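Local coordinates for lipid binding protein (Grifola frondosa, PDB 5H0Q), which probably binds membrane domains rich in sphingomyelin and cholesterol, at residues Leu62-Asn67 / Gly97-Phe102; Pro72-Ile77 / Glu91-Asn96; Asn125-Ser130 / Arg149-Trp154. All blocks are in the same frame, centred on the assembly; numbering follows the deposited sequence.

Interaction 1 (Leu62-Asn67 / Gly97-Phe102); sequences LVRVYN and GQWTVF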
loop_
_atom_site.group_PDB
_atom_site.type_symbol
_atom_site.label_atom_id
_atom_site.label_comp_id
_atom_site.label_asym_id
_atom_site.label_seq_id
_atom_site.Cartn_x
_atom_site.Cartn_y
_atom_site.Cartn_z
ATOM N N LEU A 62 -6.402 8.520 1.895
ATOM C CA LEU A 62 -5.156 9.136 1.454
ATOM C C LEU A 62 -4.090 8.072 1.719
ATOM O O LEU A 62 -3.665 7.890 2.860
ATOM C CB LEU A 62 -4.835 10.425 2.202
ATOM C CG LEU A 62 -5.689 11.689 2.085
ATOM C CD1 LEU A 62 -6.260 11.883 0.704
ATOM C CD2 LEU A 62 -6.795 11.659 3.120
ATOM N N VAL A 63 -3.696 7.340 0.682
ATOM C CA VAL A 63 -2.940 6.101 0.842
ATOM C C VAL A 63 -1.471 6.360 0.598
ATOM O O VAL A 63 -1.103 6.899 -0.451
ATOM C CB VAL A 63 -3.422 5.008 -0.120
ATOM C CG1 VAL A 63 -2.589 3.745 0.090
ATOM C CG2 VAL A 63 -4.889 4.718 0.090
ATOM N N ARG A 64 -0.626 5.973 1.558
ATOM C CA ARG A 64 0.814 5.919 1.326
ATOM C C ARG A 64 1.252 4.458 1.395
ATOM O O ARG A 64 0.803 3.708 2.263
ATOM C CB ARG A 64 1.590 6.777 2.314
ATOM C CG ARG A 64 1.537 6.395 3.787
ATOM C CD ARG A 64 2.452 7.333 4.603
ATOM N NE ARG A 64 2.567 6.916 5.996
ATOM C CZ ARG A 64 1.866 7.391 7.014
ATOM N NH1 ARG A 64 0.986 8.374 6.846
ATOM N NH2 ARG A 64 2.065 6.877 8.219
ATOM N N VAL A 65 2.174 4.080 0.516
ATOM C CA VAL A 65 2.641 2.696 0.373
ATOM C C VAL A 65 4.154 2.714 0.442
ATOM O O VAL A 65 4.782 3.430 -0.341
ATOM C CB VAL A 65 2.199 2.106 -0.975
ATOM C CG1 VAL A 65 2.726 0.689 -1.119
ATOM C CG2 VAL A 65 0.708 2.197 -1.140
ATOM N N TYR A 66 4.749 1.896 1.327
ATOM C CA TYR A 66 6.198 1.787 1.443
ATOM C C TYR A 66 6.604 0.364 1.091
ATOM O O TYR A 66 6.116 -0.589 1.708
ATOM C CB TYR A 66 6.720 2.130 2.845
ATOM C CG TYR A 66 8.213 2.231 2.918
ATOM C CD1 TYR A 66 8.896 3.149 2.140
ATOM C CD2 TYR A 66 8.954 1.393 3.754
ATOM C CE1 TYR A 66 10.274 3.270 2.223
ATOM C CE2 TYR A 66 10.325 1.509 3.833
ATOM C CZ TYR A 66 10.972 2.430 3.059
ATOM O OH TYR A 66 12.322 2.581 3.134
ATOM N N ASN A 67 7.520 0.230 0.139
ATOM C CA ASN A 67 8.048 -1.076 -0.269
ATOM C C ASN A 67 9.381 -1.310 0.418
ATOM O O ASN A 67 10.379 -0.668 0.080
ATOM C CB ASN A 67 8.197 -1.146 -1.782
ATOM C CG ASN A 67 8.845 -2.452 -2.235
ATOM O OD1 ASN A 67 8.920 -3.397 -1.464
ATOM N ND2 ASN A 67 9.357 -2.471 -3.448
ATOM N N GLY A 97 12.578 0.613 -0.809
ATOM C CA GLY A 97 12.919 1.898 -0.220
ATOM C C GLY A 97 12.135 3.073 -0.749
ATOM O O GLY A 97 12.409 4.209 -0.336
ATOM N N GLN A 98 11.181 2.854 -1.638
ATOM C CA GLN A 98 10.381 3.926 -2.197
ATOM C C GLN A 98 8.951 3.882 -1.680
ATOM O O GLN A 98 8.437 2.838 -1.270
ATOM C CB GLN A 98 10.395 3.892 -3.724
ATOM C CG GLN A 98 11.791 4.134 -4.250
ATOM C CD GLN A 98 11.840 4.307 -5.733
ATOM O OE1 GLN A 98 11.294 3.504 -6.464
ATOM N NE2 GLN A 98 12.462 5.390 -6.194
ATOM N N TRP A 99 8.340 5.067 -1.661
ATOM C CA TRP A 99 6.929 5.290 -1.355
ATOM C C TRP A 99 6.156 5.677 -2.609
ATOM O O TRP A 99 6.697 6.330 -3.511
ATOM C CB TRP A 99 6.739 6.472 -0.378
ATOM C CG TRP A 99 7.345 6.365 0.973
ATOM C CD1 TRP A 99 8.623 6.644 1.326
ATOM C CD2 TRP A 99 6.667 5.965 2.165
ATOM N NE1 TRP A 99 8.791 6.447 2.678
ATOM C CE2 TRP A 99 7.601 6.022 3.212
ATOM C CE3 TRP A 99 5.354 5.554 2.443
ATOM C CZ2 TRP A 99 7.270 5.700 4.522
ATOM C CZ3 TRP A 99 5.027 5.229 3.741
ATOM C CH2 TRP A 99 5.983 5.301 4.760
ATOM N N THR A 100 4.865 5.332 -2.642
ATOM C CA THR A 100 3.942 6.052 -3.495
ATOM C C THR A 100 2.742 6.511 -2.672
ATOM O O THR A 100 2.479 6.013 -1.575
ATOM C CB THR A 100 3.517 5.223 -4.693
ATOM O OG1 THR A 100 2.881 6.080 -5.639
ATOM C CG2 THR A 100 2.587 4.083 -4.302
ATOM N N VAL A 101 2.041 7.512 -3.200
ATOM C CA VAL A 101 0.895 8.114 -2.531
ATOM C C VAL A 101 -0.200 8.316 -3.559
ATOM O O VAL A 101 0.060 8.768 -4.679
ATOM C CB VAL A 101 1.260 9.461 -1.873
ATOM C CG1 VAL A 101 0.027 10.097 -1.236
ATOM C CG2 VAL A 101 2.354 9.243 -0.841
ATOM N N PHE A 102 -1.433 8.022 -3.171
ATOM C CA PHE A 102 -2.559 8.317 -4.036
ATOM C C PHE A 102 -3.802 8.518 -3.187
ATOM O O PHE A 102 -3.837 8.167 -2.005
ATOM C CB PHE A 102 -2.776 7.197 -5.068
ATOM C CG PHE A 102 -3.132 5.850 -4.465
ATOM C CD1 PHE A 102 -4.449 5.518 -4.204
ATOM C CD2 PHE A 102 -2.155 4.916 -4.190
ATOM C CE1 PHE A 102 -4.780 4.288 -3.647
ATOM C CE2 PHE A 102 -2.478 3.679 -3.660
ATOM C CZ PHE A 102 -3.797 3.372 -3.385
HETATM O O HOH W 1 13.423 5.036 2.040
#

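Interaction 2 (Pro72-Ile77 / Glu91-Asn96); sequences PITAKI and EKRIGN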
loop_
_atom_site.group_PDB
_atom_site.type_symbol
_atom_site.label_atom_id
_atom_site.label_comp_id
_atom_site.label_asym_id
_atom_site.label_seq_id
_atom_site.Cartn_x
_atom_site.Cartn_y
_atom_site.Cartn_z
ATOM N N PRO A 72 11.848 -4.693 -6.226
ATOM C CA PRO A 72 10.766 -3.841 -6.738
ATOM C C PRO A 72 9.434 -4.557 -6.769
ATOM O O PRO A 72 9.355 -5.776 -6.970
ATOM C CB PRO A 72 11.231 -3.503 -8.155
ATOM C CG PRO A 72 12.078 -4.679 -8.551
ATOM C CD PRO A 72 12.779 -5.101 -7.298
ATOM N N ILE A 73 8.366 -3.783 -6.625
ATOM C CA ILE A 73 7.016 -4.315 -6.782
ATOM C C ILE A 73 6.348 -3.561 -7.919
ATOM O O ILE A 73 6.676 -2.401 -8.179
ATOM C CB ILE A 73 6.193 -4.234 -5.476
ATOM C CG1 ILE A 73 5.988 -2.784 -5.031
ATOM C CG2 ILE A 73 6.871 -5.066 -4.383
ATOM C CD1 ILE A 73 5.235 -2.620 -3.719
ATOM N N THR A 74 5.445 -4.242 -8.625
ATOM C CA THR A 74 4.765 -3.705 -9.795
ATOM C C THR A 74 3.260 -3.780 -9.585
ATOM O O THR A 74 2.740 -4.823 -9.184
ATOM C CB THR A 74 5.179 -4.476 -11.052
ATOM O OG1 THR A 74 6.587 -4.304 -11.247
ATOM C CG2 THR A 74 4.437 -3.977 -12.285
ATOM N N ALA A 75 2.556 -2.685 -9.885
ATOM C CA ALA A 75 1.103 -2.651 -9.767
ATOM C C ALA A 75 0.503 -3.584 -10.818
ATOM O O ALA A 75 0.803 -3.460 -12.008
ATOM C CB ALA A 75 0.572 -1.232 -9.955
ATOM N N LYS A 76 -0.305 -4.541 -10.385
ATOM C CA LYS A 76 -0.907 -5.501 -11.309
ATOM C C LYS A 76 -2.391 -5.309 -11.508
ATOM O O LYS A 76 -2.906 -5.593 -12.602
ATOM C CB LYS A 76 -0.679 -6.930 -10.812
ATOM C CG LYS A 76 0.782 -7.312 -10.727
ATOM C CD LYS A 76 0.937 -8.762 -10.367
ATOM C CE LYS A 76 0.590 -9.694 -11.529
ATOM N NZ LYS A 76 -0.262 -10.841 -11.094
ATOM N N ILE A 77 -3.098 -4.921 -10.451
ATOM C CA ILE A 77 -4.538 -4.705 -10.475
ATOM C C ILE A 77 -4.820 -3.453 -9.670
ATOM O O ILE A 77 -4.224 -3.245 -8.607
ATOM C CB ILE A 77 -5.313 -5.884 -9.859
ATOM C CG1 ILE A 77 -5.042 -7.166 -10.631
ATOM C CG2 ILE A 77 -6.791 -5.598 -9.847
ATOM C CD1 ILE A 77 -5.539 -8.432 -9.931
ATOM N N GLU A 91 1.562 4.949 -9.820
ATOM C CA GLU A 91 2.889 4.492 -10.213
ATOM C C GLU A 91 2.855 2.989 -10.465
ATOM O O GLU A 91 2.285 2.229 -9.677
ATOM C CB GLU A 91 3.917 4.839 -9.140
ATOM C CG GLU A 91 4.246 6.318 -9.076
ATOM C CD GLU A 91 4.988 6.802 -10.307
ATOM O OE1 GLU A 91 5.709 5.990 -10.922
ATOM O OE2 GLU A 91 4.841 7.993 -10.663
ATOM N N LYS A 92 3.465 2.562 -11.570
ATOM C CA LYS A 92 3.433 1.150 -11.927
ATOM C C LYS A 92 4.512 0.346 -11.210
ATOM O O LYS A 92 4.360 -0.867 -11.037
ATOM C CB LYS A 92 3.597 0.993 -13.440
ATOM C CG LYS A 92 2.377 0.411 -14.145
ATOM C CD LYS A 92 2.266 -1.092 -13.927
ATOM C CE LYS A 92 2.661 -1.874 -15.176
ATOM N NZ LYS A 92 4.045 -1.567 -15.638
ATOM N N ARG A 93 5.609 0.984 -10.817
ATOM C CA ARG A 93 6.758 0.281 -10.259
ATOM C C ARG A 93 7.268 1.062 -9.064
ATOM O O ARG A 93 7.601 2.246 -9.192
ATOM C CB ARG A 93 7.877 0.135 -11.293
ATOM C CG ARG A 93 9.101 -0.635 -10.780
ATOM C CD ARG A 93 10.287 -0.447 -11.688
ATOM N NE ARG A 93 11.474 -1.211 -11.264
ATOM C CZ ARG A 93 12.365 -0.785 -10.373
ATOM N NH1 ARG A 93 12.197 0.387 -9.777
ATOM N NH2 ARG A 93 13.416 -1.533 -10.059
ATOM N N ILE A 94 7.344 0.402 -7.915
ATOM C CA ILE A 94 7.837 1.003 -6.686
ATOM C C ILE A 94 9.102 0.255 -6.274
ATOM O O ILE A 94 9.048 -0.950 -5.988
ATOM C CB ILE A 94 6.791 0.953 -5.564
ATOM C CG1 ILE A 94 5.435 1.519 -6.039
ATOM C CG2 ILE A 94 7.337 1.696 -4.354
ATOM C CD1 ILE A 94 4.335 1.257 -5.103
ATOM N N GLY A 95 10.238 0.939 -6.267
ATOM C CA GLY A 95 11.459 0.287 -5.840
ATOM C C GLY A 95 11.475 0.020 -4.349
ATOM O O GLY A 95 10.742 0.629 -3.560
ATOM N N ASN A 96 12.346 -0.911 -3.948
ATOM C CA ASN A 96 12.600 -1.104 -2.540
ATOM C C ASN A 96 13.083 0.229 -1.982
ATOM O O ASN A 96 13.910 0.892 -2.606
ATOM C CB ASN A 96 13.655 -2.195 -2.379
ATOM C CG ASN A 96 13.949 -2.529 -0.956
ATOM O OD1 ASN A 96 13.057 -2.852 -0.185
ATOM N ND2 ASN A 96 15.213 -2.471 -0.596
#

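Interaction 3 (Asn125-Ser130 / Arg149-Trp154); sequences NLDIFS and RQSGHW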
loop_
_atom_site.group_PDB
_atom_site.type_symbol
_atom_site.label_atom_id
_atom_site.label_comp_id
_atom_site.label_asym_id
_atom_site.label_seq_id
_atom_site.Cartn_x
_atom_site.Cartn_y
_atom_site.Cartn_z
ATOM N N ASN A 125 7.194 -13.690 -7.238
ATOM C CA ASN A 125 5.947 -14.238 -7.773
ATOM C C ASN A 125 4.898 -14.399 -6.690
ATOM O O ASN A 125 4.155 -15.392 -6.670
ATOM C CB ASN A 125 6.183 -15.568 -8.495
ATOM C CG ASN A 125 6.885 -15.383 -9.815
ATOM O OD1 ASN A 125 6.524 -14.502 -10.595
ATOM N ND2 ASN A 125 7.906 -16.192 -10.068
ATOM N N LEU A 126 4.840 -13.387 -5.813
ATOM C CA LEU A 126 3.763 -13.171 -4.872
ATOM C C LEU A 126 2.986 -11.930 -5.297
ATOM O O LEU A 126 3.526 -11.013 -5.923
ATOM C CB LEU A 126 4.297 -12.986 -3.437
ATOM C CG LEU A 126 5.067 -14.198 -2.898
ATOM C CD1 LEU A 126 5.519 -13.933 -1.484
ATOM C CD2 LEU A 126 4.243 -15.484 -2.954
ATOM N N ASP A 127 1.708 -11.918 -4.971
ATOM C CA ASP A 127 0.876 -10.740 -5.132
ATOM C C ASP A 127 0.412 -10.293 -3.761
ATOM O O ASP A 127 0.068 -11.124 -2.903
ATOM C CB ASP A 127 -0.340 -11.008 -6.019
ATOM C CG ASP A 127 -0.020 -10.946 -7.496
ATOM O OD1 ASP A 127 1.088 -10.520 -7.858
ATOM O OD2 ASP A 127 -0.888 -11.330 -8.303
ATOM N N ILE A 128 0.383 -8.975 -3.572
ATOM C CA ILE A 128 -0.033 -8.396 -2.314
ATOM C C ILE A 128 -1.298 -7.605 -2.578
ATOM O O ILE A 128 -1.242 -6.569 -3.246
ATOM C CB ILE A 128 1.038 -7.489 -1.719
ATOM C CG1 ILE A 128 2.354 -8.228 -1.558
ATOM C CG2 ILE A 128 0.539 -6.960 -0.378
ATOM C CD1 ILE A 128 3.538 -7.341 -1.255
ATOM N N PHE A 129 -2.413 -8.055 -2.009
ATOM C CA PHE A 129 -3.676 -7.320 -2.053
ATOM C C PHE A 129 -3.684 -6.268 -0.948
ATOM O O PHE A 129 -3.460 -6.591 0.218
ATOM C CB PHE A 129 -4.828 -8.306 -1.868
ATOM C CG PHE A 129 -6.198 -7.683 -1.815
ATOM C CD1 PHE A 129 -6.650 -7.088 -0.651
ATOM C CD2 PHE A 129 -7.051 -7.738 -2.903
ATOM C CE1 PHE A 129 -7.914 -6.529 -0.576
ATOM C CE2 PHE A 129 -8.332 -7.186 -2.836
ATOM C CZ PHE A 129 -8.765 -6.592 -1.661
ATOM N N SER A 130 -3.934 -5.007 -1.316
ATOM C CA SER A 130 -4.033 -3.927 -0.348
ATOM C C SER A 130 -5.357 -3.217 -0.577
ATOM O O SER A 130 -5.533 -2.537 -1.592
ATOM C CB SER A 130 -2.859 -2.973 -0.490
ATOM O OG SER A 130 -1.643 -3.686 -0.344
ATOM N N ARG A 149 -0.401 -13.475 -1.145
ATOM C CA ARG A 149 -0.736 -14.764 -1.740
ATOM C C ARG A 149 0.149 -15.015 -2.957
ATOM O O ARG A 149 0.930 -14.164 -3.372
ATOM C CB ARG A 149 -2.215 -14.818 -2.148
ATOM C CG ARG A 149 -3.193 -14.747 -0.987
ATOM C CD ARG A 149 -3.118 -15.933 -0.054
ATOM N NE ARG A 149 -4.213 -15.941 0.924
ATOM C CZ ARG A 149 -4.224 -15.282 2.084
ATOM N NH1 ARG A 149 -3.182 -14.560 2.449
ATOM N NH2 ARG A 149 -5.281 -15.376 2.894
ATOM N N GLN A 150 0.007 -16.214 -3.532
ATOM C CA GLN A 150 0.702 -16.521 -4.774
ATOM C C GLN A 150 0.245 -15.566 -5.871
ATOM O O GLN A 150 -0.915 -15.145 -5.917
ATOM C CB GLN A 150 0.438 -17.973 -5.203
ATOM C CG GLN A 150 1.026 -19.000 -4.274
ATOM C CD GLN A 150 2.448 -19.363 -4.642
ATOM O OE1 GLN A 150 2.887 -19.120 -5.761
ATOM N NE2 GLN A 150 3.176 -19.945 -3.699
ATOM N N SER A 151 1.166 -15.255 -6.780
ATOM C CA SER A 151 0.843 -14.436 -7.942
ATOM C C SER A 151 -0.359 -15.005 -8.679
ATOM O O SER A 151 -0.481 -16.220 -8.849
ATOM C CB SER A 151 2.043 -14.364 -8.886
ATOM O OG SER A 151 1.721 -13.625 -10.051
ATOM N N GLY A 152 -1.249 -14.120 -9.127
ATOM C CA GLY A 152 -2.450 -14.524 -9.834
ATOM C C GLY A 152 -3.609 -14.925 -8.951
ATOM O O GLY A 152 -4.677 -15.275 -9.473
ATOM N N HIS A 153 -3.448 -14.861 -7.629
ATOM C CA HIS A 153 -4.511 -15.280 -6.720
ATOM C C HIS A 153 -5.802 -14.509 -6.965
ATOM O O HIS A 153 -6.897 -15.075 -6.866
ATOM C CB HIS A 153 -4.039 -15.099 -5.282
ATOM C CG HIS A 153 -4.973 -15.655 -4.259
ATOM N ND1 HIS A 153 -6.073 -14.968 -3.799
ATOM C CD2 HIS A 153 -4.959 -16.834 -3.595
ATOM C CE1 HIS A 153 -6.702 -15.702 -2.899
ATOM N NE2 HIS A 153 -6.045 -16.835 -2.753
ATOM N N TRP A 154 -5.701 -13.212 -7.248
ATOM C CA TRP A 154 -6.884 -12.401 -7.548
ATOM C C TRP A 154 -6.945 -12.271 -9.057
ATOM O O TRP A 154 -5.921 -11.980 -9.669
ATOM C CB TRP A 154 -6.830 -11.007 -6.857
ATOM C CG TRP A 154 -6.817 -11.187 -5.348
ATOM C CD1 TRP A 154 -7.893 -11.414 -4.545
ATOM C CD2 TRP A 154 -5.657 -11.272 -4.497
ATOM N NE1 TRP A 154 -7.486 -11.627 -3.253
ATOM C CE2 TRP A 154 -6.121 -11.539 -3.193
ATOM C CE3 TRP A 154 -4.279 -11.146 -4.713
ATOM C CZ2 TRP A 154 -5.259 -11.690 -2.110
ATOM C CZ3 TRP A 154 -3.430 -11.278 -3.640
ATOM C CH2 TRP A 154 -3.919 -11.569 -2.356
HETATM O O HOH W 2 -3.542 -11.434 -8.094
#

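Interaction 1 (Leu62-Asn67 / Gly97-Phe102)
Tyr-66 and Trp-99 illustrate how a non-hydrogen-bonded pair in an antiparallel sheet can bring two large rings together. With CG anti to its backbone N (chi1 -171°), Tyr-66 runs out across the indole. Its CB sits 3.6 Å from the centroid of the six-membered ring of Trp-99 and almost on the ring normal. CG faces CE2 and CZ2, and CD1 settles above the same face toward its rim, 3.3 Å from Trp-99 CE2. The two ring planes are 38° apart, an oblique aromatic pair. Farther out the tyrosine leaves the indole: CE1 lies 3.5 Å from Gly-97 O, and the hydroxyl OH is 3.5 Å from Gly-97 CA. At the tip, OH and Gly-97 O share water 1, while a hydrogen bond to Ala-33 O fixes the phenol from outside the sheet.

Arg-64 lies alongside the indole and points the same way. Its CD comes within 3.4 Å of Trp-99 CZ3, which sits at the guanidinium edge; the charged end continues to Glu-197, in a salt bridge, and to Gln-48 of helix 41-55. On the other face of the sheet, Val-63 lays its CB over the Phe-102 ring, 3.8 Å from the centroid, and Val-65 meets Thr-100 CG2.

Between these faces the strands pair antiparallel through reciprocal bonds at Val-63/Phe-102 and Val-65/Thr-100. The pairing continues at Asn-67, where Gly-97 N reaches Asn-67 O at 2.7 Å. The chemistry is thus divided: backbone amides are paired within a buried sheet, carbon lies against aromatic faces on both its sides, and the polar ends of Arg-64 and Tyr-66 are satisfied by partners beyond the two segments.

Interaction 2 (Pro72-Ile77 / Glu91-Asn96)
Ile-73 carries its CG1 between its own backbone N and carbonyl carbon (chi1 63°), which brings that methylene to 3.9 Å from Ile-94 CB, while Arg-93 sets CG anti to its backbone N (chi1 -178°) and continues extended to NE; its guanidinium lies against Pro-72 CB. These two meetings lie on opposite faces of an antiparallel strand pair at the margin of a five-stranded sheet, in which the short strand 93-94 is outermost.

The isoleucines occupy a hydrogen-bonded pair and cross obliquely. Ile-73 N gives a bond to Ile-94 O at 3.0 Å, and Ile-94 N returns one to Ile-73 O at 2.9 Å. Both side chains touch Tyr-120 of the neighbouring strand 114-121, and Ile-94 also touches Thr-100 of the other sheet; this face therefore looks into the packing between the two sheets.

The other face is more exposed. Here the flat guanidinium of Arg-93 has Pro-72 CB over one side, toward the rim of the group and 3.5 Å from NH2. The pyrrolidine thus supplies an apolar surface against one face of the charged group, and Arg-93 NH2 has its countercharge in Glu-6, with which it forms a salt bridge. Thr-74 stands opposite Arg-93 in the non-hydrogen-bonded pair, but its CG2 turns to the aliphatic part of Lys-92, a side chain that is bent and poorly ordered.

Beyond this pairing, strand 73-80 carries a classic beta bulge, with Lys-76 and Ile-77 both facing Val-119. In the last bond across the pair, Ala-75 N gives a hydrogen bond to Lys-92 O at 2.8 Å, and the same oxygen lies 3.1 Å from Thr-74 CA.

Interaction 3 (Asn125-Ser130 / Arg149-Trp154)
Phe-129 and Trp-154 cross at about a right angle, and it is the CB of the phenylalanine, more than its ring, that meets the indole. This carbon lies 3.5 Å from the centroid of the six-membered ring of Trp-154, 16° off the normal, while the two aromatic planes stand obliquely to each other at 39°. CG of Phe-129 is anti to the backbone N (chi1 177°); farther out, the phenyl CD2 lies near Trp-154 CE2 and NE1. The indole is bounded on its other sides as well: the imidazole of His-153 directs its ND1 side at the opposite face, and Asp-127 O sits in the ring plane at its edge, 3.6 Å from Trp-154 CZ3. His-153 is itself covered by Arg-149, whose CG lies above the imidazole centre.

Asp-127 projects on the same side and turns its carboxylate to the backbone of the adjoining turn. Gly-152 N reaches Asp-127 OD2 at 2.9 Å, from well above the carboxylate plane. Water 2 donates to that same oxygen at 2.7 Å and accepts from Trp-154 N at 2.9 Å, and Lys-76 adds a salt bridge. With three partners around it, OD2 is firmly gripped, and the nearby positive charge would be expected to stabilise its ionised form.

Behind these side chains, Asp-127 and Arg-149 exchange two backbone bonds, and Ser-151 N continues the pairing to Asn-125 O at 3.0 Å. Gln-150 to His-153 then form a type II beta turn, with Gly-152 at its third position, closed by His-153 N to Gln-150 O at 3.1 Å. The whole is the open end of a beta hairpin, strands 126-134 and 143-150, where the second strand leads into a short, weakly bonded helix at about 153-156.

In the fold
From the N terminus, the chain passes through its first helices before strand 60-68, which interaction 1 pairs with strand 99-105, closing a loop of 29 intervening residues. Interaction 2 is nested inside that loop; it closes a loop of 13 residues and places strands 73-80 and 93-94 at the margin of the second sheet. The two contacts touch: Asn-67 ND2 probably bonds to Ile-94 O, joining the sheets near the turns between them. Interaction 3 follows in series, closing a loop of 18 residues within the 126-134/143-150 hairpin, at its open end and at the far margin of the second sheet. Interactions 2 and 3 touch through the Lys-76 salt bridge, whereas interactions 1 and 3 stay apart, with centres about 18 Å from each other.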